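PDB 5GO5: sortase from Streptomyces avermitilis, which is a housekeeping class E sortase, a calcium-independent cysteine transpeptidase that probably attaches surface proteins to the cell wall. Local coordinates for residues Tyr157-Glu160 / Gly161-Thr165; Leu122-Gly125 / Thr126-Phe129; Pro150-Arg153 / Lys154-Tyr157. All coordinates share one frame; numbering follows the deposited sequence.

Contact 1 of 3, residues Tyr157-Glu160 / Gly161-Thr165; sequences YERE and GRYLT. With SO4 (sulfate ion), chain D.
Tyr157 and Tyr163 lie ring on ring where the last turn of a long loop runs into strand 162-167 of the sortase beta-barrel, and the contact is a worked example of how a loop can be laid down on the strand it leads into. The aromatic part is an offset stack: the centroids are 3.8 Å apart and the planes tilt by only 3°. The two side chains run in opposing directions alongside each other, which puts CE1 of Tyr163 over the centre of the Tyr157 ring and CD2 of Tyr157 over the centre of the Tyr163 ring. In both tyrosines CG stands anti to the carbonyl carbon (chi1 -60° for Tyr157), and this carries each ring across to the face of the other.

On its other face the Tyr163 ring meets the backbone of Gly161, whose CA sits 3.5 Å above the plane, nearer the ring's margin than its middle. The buried Tyr163 is thus held flat between a tyrosine and a glycine.

A separate surface site lies farther out. Arg162 starts away from residues 157-160 and runs extended from CG to NE; its NH2 gives a hydrogen bond of 2.8 Å to O4 of a sulfate, probably from the crystallisation liquor, which Lys92 also binds.

Both tyrosine hydroxyls of the stack are tied by polar contacts. The Tyr157 hydroxyl is hydrogen-bonded to Asp134 on strand 127-140, linking the loop to the sheet. The hydroxyl of Tyr163 closes the turn from within: OH donates to Arg159 O over 2.7 Å, approaching from above the carbonyl plane, 42° out of it, while that oxygen lies at the edge of the Tyr163 ring and in its plane.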
ATOM      1  N   TYR A 157      -8.231  13.779   2.513  1.00 16.71           N
ATOM      2  CA  TYR A 157      -8.891  13.859   1.256  1.00 15.47           C
ATOM      3  C   TYR A 157     -10.350  14.249   1.549  1.00 18.10           C
ATOM      4  O   TYR A 157     -10.932  13.847   2.567  1.00 20.65           O
ATOM      5  CB  TYR A 157      -8.903  12.521   0.506  1.00 15.57           C
ATOM      6  CG  TYR A 157      -7.496  11.973   0.207  1.00 14.61           C
ATOM      7  CD1 TYR A 157      -6.530  12.767  -0.408  1.00 15.74           C
ATOM      8  CD2 TYR A 157      -7.159  10.665   0.511  1.00 14.16           C
ATOM      9  CE1 TYR A 157      -5.258  12.265  -0.657  1.00 15.39           C
ATOM     10  CE2 TYR A 157      -5.903  10.158   0.232  1.00 14.50           C
ATOM     11  CZ  TYR A 157      -4.967  10.962  -0.338  1.00 15.28           C
ATOM     12  OH  TYR A 157      -3.703  10.442  -0.621  1.00 14.65           O
ATOM     13  N   GLU A 158     -10.884  15.013   0.642  1.00 18.03           N
ATOM     14  CA  GLU A 158     -12.220  15.596   0.825  1.00 18.90           C
ATOM     15  C   GLU A 158     -13.131  15.264  -0.320  1.00 17.21           C
ATOM     16  O   GLU A 158     -14.110  15.968  -0.565  1.00 14.86           O
ATOM     17  CB  GLU A 158     -12.044  17.103   0.911  1.00 20.67           C
ATOM     18  CG  GLU A 158     -11.505  17.583   2.252  1.00 24.31           C
ATOM     19  CD  GLU A 158     -12.546  17.544   3.381  1.00 26.32           C
ATOM     20  OE1 GLU A 158     -13.504  18.373   3.363  1.00 25.64           O
ATOM     21  OE2 GLU A 158     -12.409  16.698   4.288  1.00 27.60           O
ATOM     22  N   ARG A 159     -12.802  14.212  -1.054  1.00 15.96           N
ATOM     23  CA  ARG A 159     -13.523  13.801  -2.248  1.00 16.01           C
ATOM     24  C   ARG A 159     -13.051  12.419  -2.631  1.00 16.02           C
ATOM     25  O   ARG A 159     -11.990  12.002  -2.156  1.00 15.44           O
ATOM     26  CB  ARG A 159     -13.258  14.754  -3.418  1.00 18.29           C
ATOM     27  CG  ARG A 159     -11.779  14.828  -3.825  1.00 21.84           C
ATOM     28  CD  ARG A 159     -11.564  15.916  -4.860  1.00 26.95           C
ATOM     29  NE  ARG A 159     -11.784  17.209  -4.201  1.00 33.14           N
ATOM     30  CZ  ARG A 159     -12.661  18.149  -4.556  1.00 34.67           C
ATOM     31  NH1 ARG A 159     -13.444  18.036  -5.636  1.00 40.14           N
ATOM     32  NH2 ARG A 159     -12.723  19.251  -3.826  1.00 37.77           N
ATOM     33  N   GLU A 160     -13.836  11.753  -3.473  1.00 16.76           N
ATOM     34  CA  GLU A 160     -13.475  10.463  -4.080  1.00 18.00           C
ATOM     35  C   GLU A 160     -12.221  10.641  -4.905  1.00 14.95           C
ATOM     36  O   GLU A 160     -12.039  11.665  -5.568  1.00 15.74           O
ATOM     37  CB  GLU A 160     -14.595   9.967  -4.989  1.00 20.90           C
ATOM     38  CG  GLU A 160     -14.192   8.771  -5.859  1.00 27.67           C
ATOM     39  CD  GLU A 160     -15.325   8.087  -6.616  1.00 29.49           C
ATOM     40  OE1 GLU A 160     -15.721   6.989  -6.219  1.00 35.72           O
ATOM     41  OE2 GLU A 160     -15.769   8.618  -7.638  1.00 36.81           O
ATOM     42  N   GLY A 161     -11.321   9.646  -4.860  1.00 14.40           N
ATOM     43  CA  GLY A 161     -10.200   9.598  -5.759  1.00 13.37           C
ATOM     44  C   GLY A 161      -9.754   8.176  -5.916  1.00 13.22           C
ATOM     45  O   GLY A 161     -10.521   7.283  -5.588  1.00 13.42           O
ATOM     46  N   ARG A 162      -8.542   7.979  -6.422  1.00 11.88           N
ATOM     47  CA  ARG A 162      -7.933   6.668  -6.556  1.00 11.85           C
ATOM     48  C   ARG A 162      -6.815   6.621  -5.522  1.00 11.60           C
ATOM     49  O   ARG A 162      -5.665   7.058  -5.778  1.00 13.04           O
ATOM     50  CB  ARG A 162      -7.416   6.419  -7.977  1.00 12.67           C
ATOM     51  CG  ARG A 162      -8.515   6.510  -9.038  1.00 13.83           C
ATOM     52  CD  ARG A 162      -7.903   6.565 -10.437  1.00 15.64           C
ATOM     53  NE  ARG A 162      -8.985   6.739 -11.435  1.00 17.56           N
ATOM     54  CZ  ARG A 162      -9.705   5.752 -11.939  1.00 18.65           C
ATOM     55  NH1 ARG A 162      -9.473   4.479 -11.643  1.00 19.04           N
ATOM     56  NH2 ARG A 162     -10.642   6.026 -12.840  1.00 21.00           N
ATOM     57  N   TYR A 163      -7.180   6.143  -4.330  1.00 10.90           N
ATOM     58  CA  TYR A 163      -6.264   6.196  -3.214  1.00 10.62           C
ATOM     59  C   TYR A 163      -5.647   4.840  -2.904  1.00  9.88           C
ATOM     60  O   TYR A 163      -6.139   3.777  -3.321  1.00  9.62           O
ATOM     61  CB  TYR A 163      -6.934   6.767  -1.956  1.00 11.10           C
ATOM     62  CG  TYR A 163      -7.613   8.086  -2.197  1.00 11.33           C
ATOM     63  CD1 TYR A 163      -6.933   9.151  -2.827  1.00 10.94           C
ATOM     64  CD2 TYR A 163      -8.900   8.319  -1.780  1.00 11.87           C
ATOM     65  CE1 TYR A 163      -7.550  10.362  -3.069  1.00 11.62           C
ATOM     66  CE2 TYR A 163      -9.507   9.553  -2.004  1.00 12.33           C
ATOM     67  CZ  TYR A 163      -8.836  10.569  -2.636  1.00 12.46           C
ATOM     68  OH  TYR A 163      -9.432  11.803  -2.912  1.00 13.32           O
ATOM     69  N   LEU A 164      -4.568   4.905  -2.140  1.00 10.34           N
ATOM     70  CA  LEU A 164      -3.885   3.745  -1.585  1.00 10.84           C
ATOM     71  C   LEU A 164      -3.588   4.048  -0.122  1.00 11.27           C
ATOM     72  O   LEU A 164      -3.224   5.187   0.240  1.00 11.07           O
ATOM     73  CB  LEU A 164      -2.594   3.441  -2.376  1.00 11.13           C
ATOM     74  CG  LEU A 164      -1.598   2.457  -1.791  1.00 11.74           C
ATOM     75  CD1 LEU A 164      -0.825   1.764  -2.928  1.00 11.84           C
ATOM     76  CD2 LEU A 164      -0.652   3.099  -0.828  1.00 12.19           C
ATOM     77  N   THR A 165      -3.721   3.024   0.721  1.00 10.16           N
ATOM     78  CA  THR A 165      -3.392   3.108   2.118  1.00 11.08           C
ATOM     79  C   THR A 165      -2.455   1.964   2.445  1.00 10.70           C
ATOM     80  O   THR A 165      -2.684   0.846   2.018  1.00 10.32           O
ATOM     81  CB  THR A 165      -4.630   3.008   2.988  1.00 11.96           C
ATOM     82  OG1 THR A 165      -5.561   3.989   2.554  1.00 12.68           O
ATOM     83  CG2 THR A 165      -4.322   3.250   4.471  1.00 12.64           C
TER
HETATM   84  S   SO4 D 303     -12.142   9.067 -14.642  1.00 41.00           S
HETATM   85  O1  SO4 D 303     -11.606   9.804 -13.456  1.00 42.89           O
HETATM   86  O2  SO4 D 303     -11.867   9.904 -15.843  1.00 40.99           O
HETATM   87  O3  SO4 D 303     -13.585   8.814 -14.420  1.00 38.73           O
HETATM   88  O4  SO4 D 303     -11.478   7.775 -14.877  1.00 36.37           O

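Contact 2 of 3, residues Leu122-Gly125 / Thr126-Phe129; sequences LTDG and TTWF
The six-membered ring of Trp128 carries Thr123 on one face: CB stands 3.7 Å from the ring centroid, 17° off the normal, a CH-pi contact, and CG2 reaches on to CZ3 and CH2. Thr123 OG1, turned anti to the backbone N, leaves the methyl to the indole and accepts the N-H of Gly125 in an ST turn. The Phe129 ring, on the other side of the sheet, has CG2 of Thr127 over one face, toward the rim; in plane at its edge lie Leu122 O and the carboxylate of Asp124, turned 89° to the ring, where Asp124 OD2 is 3.6 Å from Phe129 CE1.

That carboxylate organises the turn. Asp124 OD1 accepts two backbone bonds, from Thr127 N at 2.8 Å, nearly along the C-O axis, and from Thr126 N, on the anti side and 33° out of plane, the latter an Asx turn. A water donates a hydrogen bond to Asp124 OD2 and lies 2.9 Å from Thr127 OG1. The bond from Asp124 N to Thr127 O (3.3 Å) closes the short turn, behind which Leu122 and Phe129 form a hydrogen-bonded antiparallel pair and Thr123 and Trp128 a non-hydrogen-bonded one: a beta hairpin joining strands 119-123 and 127-140.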
ATOM      1  N   LEU A 122       3.234  -0.160  -7.905  1.00 11.04           N
ATOM      2  CA  LEU A 122       2.823  -1.533  -8.087  1.00 11.93           C
ATOM      3  C   LEU A 122       2.719  -1.922  -9.525  1.00 12.95           C
ATOM      4  O   LEU A 122       2.382  -1.100 -10.395  1.00 12.46           O
ATOM      5  CB  LEU A 122       1.475  -1.826  -7.444  1.00 12.16           C
ATOM      6  CG  LEU A 122       1.462  -1.686  -5.922  1.00 11.93           C
ATOM      7  CD1 LEU A 122       0.991  -0.320  -5.460  1.00 12.77           C
ATOM      8  CD2 LEU A 122       0.660  -2.788  -5.235  1.00 12.22           C
ATOM      9  N   THR A 123       2.981  -3.199  -9.777  1.00 12.11           N
ATOM     10  CA  THR A 123       2.689  -3.796 -11.056  1.00 12.90           C
ATOM     11  C   THR A 123       1.727  -4.966 -10.872  1.00 12.66           C
ATOM     12  O   THR A 123       1.867  -5.745  -9.911  1.00 13.23           O
ATOM     13  CB  THR A 123       3.947  -4.247 -11.848  1.00 13.46           C
ATOM     14  OG1 THR A 123       3.524  -4.962 -13.013  1.00 15.63           O
ATOM     15  CG2 THR A 123       4.887  -5.102 -11.012  1.00 13.57           C
ATOM     16  N   ASP A 124       0.770  -5.060 -11.774  1.00 13.11           N
ATOM     17  CA  ASP A 124      -0.118  -6.252 -11.874  1.00 15.03           C
ATOM     18  C   ASP A 124       0.297  -7.178 -13.014  1.00 17.00           C
ATOM     19  O   ASP A 124      -0.455  -8.096 -13.359  1.00 17.42           O
ATOM     20  CB  ASP A 124      -1.586  -5.871 -12.008  1.00 16.48           C
ATOM     21  CG  ASP A 124      -1.890  -5.073 -13.257  1.00 16.80           C
ATOM     22  OD1 ASP A 124      -0.987  -4.878 -14.068  1.00 16.71           O
ATOM     23  OD2 ASP A 124      -3.027  -4.542 -13.373  1.00 20.70           O
ATOM     24  N   GLY A 125       1.435  -6.905 -13.627  1.00 16.27           N
ATOM     25  CA  GLY A 125       1.882  -7.673 -14.771  1.00 17.89           C
ATOM     26  C   GLY A 125       1.554  -7.050 -16.109  1.00 19.14           C
ATOM     27  O   GLY A 125       2.160  -7.420 -17.145  1.00 20.54           O
ATOM     28  N   THR A 126       0.600  -6.137 -16.101  1.00 17.76           N
ATOM     29  CA  THR A 126       0.166  -5.400 -17.319  1.00 18.17           C
ATOM     30  C   THR A 126       0.511  -3.921 -17.227  1.00 17.48           C
ATOM     31  O   THR A 126       0.972  -3.308 -18.221  1.00 16.19           O
ATOM     32  CB  THR A 126      -1.317  -5.580 -17.521  1.00 20.48           C
ATOM     33  OG1 THR A 126      -1.550  -6.955 -17.823  1.00 23.09           O
ATOM     34  CG2 THR A 126      -1.866  -4.740 -18.667  1.00 20.83           C
ATOM     35  N   THR A 127       0.235  -3.352 -16.062  1.00 16.22           N
ATOM     36  CA  THR A 127       0.368  -1.911 -15.819  1.00 14.61           C
ATOM     37  C   THR A 127       1.193  -1.608 -14.580  1.00 14.04           C
ATOM     38  O   THR A 127       1.093  -2.313 -13.570  1.00 14.20           O
ATOM     39  CB  THR A 127      -1.039  -1.298 -15.647  1.00 15.48           C
ATOM     40  OG1 THR A 127      -1.865  -1.617 -16.793  1.00 16.63           O
ATOM     41  CG2 THR A 127      -1.042   0.192 -15.426  1.00 15.76           C
ATOM     42  N   TRP A 128       1.985  -0.544 -14.666  1.00 12.78           N
ATOM     43  CA  TRP A 128       2.658   0.034 -13.558  1.00 12.78           C
ATOM     44  C   TRP A 128       1.828   1.186 -13.029  1.00 13.48           C
ATOM     45  O   TRP A 128       1.521   2.099 -13.769  1.00 13.98           O
ATOM     46  CB  TRP A 128       3.979   0.650 -13.975  1.00 13.17           C
ATOM     47  CG  TRP A 128       5.074  -0.366 -14.267  1.00 13.40           C
ATOM     48  CD1 TRP A 128       5.556  -0.715 -15.482  1.00 14.86           C
ATOM     49  CD2 TRP A 128       5.818  -1.100 -13.301  1.00 14.29           C
ATOM     50  NE1 TRP A 128       6.581  -1.646 -15.343  1.00 15.15           N
ATOM     51  CE2 TRP A 128       6.762  -1.888 -14.005  1.00 14.59           C
ATOM     52  CE3 TRP A 128       5.794  -1.154 -11.911  1.00 13.75           C
ATOM     53  CZ2 TRP A 128       7.649  -2.727 -13.358  1.00 14.71           C
ATOM     54  CZ3 TRP A 128       6.697  -1.964 -11.272  1.00 14.36           C
ATOM     55  CH2 TRP A 128       7.594  -2.744 -11.993  1.00 14.05           C
ATOM     56  N   PHE A 129       1.541   1.154 -11.735  1.00 11.52           N
ATOM     57  CA  PHE A 129       0.765   2.185 -11.051  1.00 12.25           C
ATOM     58  C   PHE A 129       1.697   2.905 -10.116  1.00 11.86           C
ATOM     59  O   PHE A 129       2.293   2.268  -9.230  1.00 12.69           O
ATOM     60  CB  PHE A 129      -0.362   1.518 -10.230  1.00 11.13           C
ATOM     61  CG  PHE A 129      -1.346   0.734 -11.047  1.00 11.66           C
ATOM     62  CD1 PHE A 129      -1.084  -0.591 -11.405  1.00 12.47           C
ATOM     63  CD2 PHE A 129      -2.528   1.332 -11.502  1.00 12.76           C
ATOM     64  CE1 PHE A 129      -2.001  -1.321 -12.169  1.00 13.41           C
ATOM     65  CE2 PHE A 129      -3.459   0.596 -12.253  1.00 13.63           C
ATOM     66  CZ  PHE A 129      -3.184  -0.720 -12.584  1.00 13.49           C
TER
HETATM   67  O   HOH W   1      -3.830  -3.292 -15.567  1.00 24.23           O

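Contact 3 of 3, residues Pro150-Arg153 / Lys154-Tyr157; sequences PVPR and KSGY
Ser155 and the carbonyl of Pro152 form the polar core of this type I beta turn, an example of one serine hydroxyl acting as both donor and acceptor in a turn. Pro152 O accepts twice. Ser155 OG donates to it over 2.6 Å, in the carbonyl plane and on a lone pair, whereas Ser155 N, 3.0 Å away, comes in from above that plane, 60° out of it, and closes the turn over Arg153 and Lys154. The hydroxyl is in turn the acceptor for Tyr157 N at 3.1 Å, an ST turn; with chi1 at 66°, OG lies between the backbone N and the carbonyl carbon, where it can meet both partners. A water donates to Arg153 O and to Tyr157 O and so links the two carbonyls.

Apolar contact is lighter: Val151 CG1 lies 4.3 Å from Tyr157 CB. The Pro152 ring makes a van der Waals contact with a polar atom, its CD 3.7 Å from Ser155 OG.

Among the charged groups, Arg153 and Lys154 extend alongside one another, with Lys154 CE 3.7 Å from Arg153 NH2. Lys154 NZ has a salt bridge to Asp144 and a hydrogen bond to Tyr138, which probably offsets the like charges.

The turn belongs to the loop between strands 127-140 and 162-167: Pro152, Lys154, Ser155 and Tyr157 all rest against Trp182 of strand 178-190, and Ser155 O is hydrogen-bonded to Thr135 of strand 127-140.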
ATOM      1  N   PRO A 150     -13.280   4.354   1.804  1.00 13.59           N
ATOM      2  CA  PRO A 150     -12.997   4.927   0.518  1.00 14.51           C
ATOM      3  C   PRO A 150     -12.470   6.336   0.543  1.00 14.65           C
ATOM      4  O   PRO A 150     -11.658   6.669  -0.309  1.00 15.51           O
ATOM      5  CB  PRO A 150     -14.362   4.850  -0.210  1.00 15.15           C
ATOM      6  CG  PRO A 150     -14.983   3.666   0.364  1.00 15.21           C
ATOM      7  CD  PRO A 150     -14.610   3.715   1.813  1.00 15.42           C
ATOM      8  N   VAL A 151     -12.984   7.180   1.439  1.00 14.05           N
ATOM      9  CA  VAL A 151     -12.503   8.536   1.679  1.00 15.34           C
ATOM     10  C   VAL A 151     -12.244   8.679   3.162  1.00 15.62           C
ATOM     11  O   VAL A 151     -13.109   9.154   3.912  1.00 15.50           O
ATOM     12  CB  VAL A 151     -13.461   9.648   1.139  1.00 15.62           C
ATOM     13  CG1 VAL A 151     -12.801  11.004   1.275  1.00 15.27           C
ATOM     14  CG2 VAL A 151     -13.811   9.390  -0.292  1.00 16.69           C
ATOM     15  N   PRO A 152     -11.048   8.283   3.640  1.00 15.11           N
ATOM     16  CA  PRO A 152     -10.847   8.261   5.097  1.00 16.55           C
ATOM     17  C   PRO A 152     -10.766   9.643   5.719  1.00 19.69           C
ATOM     18  O   PRO A 152     -10.059  10.504   5.207  1.00 19.04           O
ATOM     19  CB  PRO A 152      -9.478   7.588   5.269  1.00 16.91           C
ATOM     20  CG  PRO A 152      -9.223   6.916   3.992  1.00 15.41           C
ATOM     21  CD  PRO A 152      -9.905   7.694   2.909  1.00 14.97           C
ATOM     22  N   ARG A 153     -11.503   9.861   6.808  1.00 23.26           N
ATOM     23  CA  ARG A 153     -11.495  11.156   7.509  1.00 28.27           C
ATOM     24  C   ARG A 153     -10.097  11.697   7.829  1.00 25.80           C
ATOM     25  O   ARG A 153      -9.801  12.888   7.628  1.00 25.26           O
ATOM     26  CB  ARG A 153     -12.312  11.036   8.808  1.00 33.46           C
ATOM     27  CG  ARG A 153     -12.180  12.209   9.777  1.00 41.37           C
ATOM     28  CD  ARG A 153     -13.271  12.122  10.835  1.00 45.63           C
ATOM     29  NE  ARG A 153     -13.082  10.954  11.707  1.00 49.48           N
ATOM     30  CZ  ARG A 153     -12.307  10.920  12.796  1.00 55.63           C
ATOM     31  NH1 ARG A 153     -11.606  11.984  13.200  1.00 56.12           N
ATOM     32  NH2 ARG A 153     -12.230   9.797  13.502  1.00 57.66           N
ATOM     33  N   LYS A 154      -9.214  10.816   8.278  1.00 22.57           N
ATOM     34  CA  LYS A 154      -7.887  11.254   8.673  1.00 21.94           C
ATOM     35  C   LYS A 154      -6.890  11.420   7.517  1.00 21.76           C
ATOM     36  O   LYS A 154      -5.783  11.964   7.708  1.00 20.24           O
ATOM     37  CB  LYS A 154      -7.335  10.321   9.742  1.00 26.77           C
ATOM     38  CG  LYS A 154      -8.219  10.324  10.984  1.00 28.93           C
ATOM     39  CD  LYS A 154      -7.738   9.334  12.005  1.00 32.40           C
ATOM     40  CE  LYS A 154      -8.516   9.442  13.310  1.00 33.69           C
ATOM     41  NZ  LYS A 154      -7.890   8.531  14.281  1.00 34.01           N
ATOM     42  N   SER A 155      -7.277  11.005   6.317  1.00 18.51           N
ATOM     43  CA  SER A 155      -6.370  11.181   5.179  1.00 18.25           C
ATOM     44  C   SER A 155      -6.186  12.620   4.748  1.00 19.71           C
ATOM     45  O   SER A 155      -5.235  12.918   4.023  1.00 21.12           O
ATOM     46  CB  SER A 155      -6.865  10.374   4.000  1.00 17.09           C
ATOM     47  OG  SER A 155      -8.124  10.885   3.521  1.00 15.64           O
ATOM     48  N   GLY A 156      -7.161  13.484   5.061  1.00 19.97           N
ATOM     49  CA  GLY A 156      -7.185  14.805   4.483  1.00 20.26           C
ATOM     50  C   GLY A 156      -7.883  14.906   3.153  1.00 19.47           C
ATOM     51  O   GLY A 156      -8.121  16.021   2.684  1.00 19.29           O
ATOM     52  N   TYR A 157      -8.231  13.779   2.513  1.00 16.71           N
ATOM     53  CA  TYR A 157      -8.891  13.859   1.256  1.00 15.47           C
ATOM     54  C   TYR A 157     -10.350  14.249   1.549  1.00 18.10           C
ATOM     55  O   TYR A 157     -10.932  13.847   2.567  1.00 20.65           O
ATOM     56  CB  TYR A 157      -8.903  12.521   0.506  1.00 15.57           C
ATOM     57  CG  TYR A 157      -7.496  11.973   0.207  1.00 14.61           C
ATOM     58  CD1 TYR A 157      -6.530  12.767  -0.408  1.00 15.74           C
ATOM     59  CD2 TYR A 157      -7.159  10.665   0.511  1.00 14.16           C
ATOM     60  CE1 TYR A 157      -5.258  12.265  -0.657  1.00 15.39           C
ATOM     61  CE2 TYR A 157      -5.903  10.158   0.232  1.00 14.50           C
ATOM     62  CZ  TYR A 157      -4.967  10.962  -0.338  1.00 15.28           C
ATOM     63  OH  TYR A 157      -3.703  10.442  -0.621  1.00 14.65           O
TER
HETATM   64  O   HOH W   2     -10.098  14.035   5.323  1.00 40.03           O

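How the contacts relate
From the N terminus, contact 2 comes first, closing the hairpin between strands 119-123 and 127-140. The chain then follows the long second strand and enters the loop in which contact 3 folds the turn at 150-157. Contact 1 takes over at Tyr157, which the two share, and brings the loop into strand 162-167. The three are therefore in series, with none nested or crossed. Contacts 1 and 3 have centres about 7 Å apart and also pack directly, Val151 lying against Arg159 and Glu160. Contact 2 is remote from contact 3, but meets contact 1 by side-chain packing between strands not adjacent in the sheet, Leu122 CD1 lying 3.7 Å from Leu164 CD1.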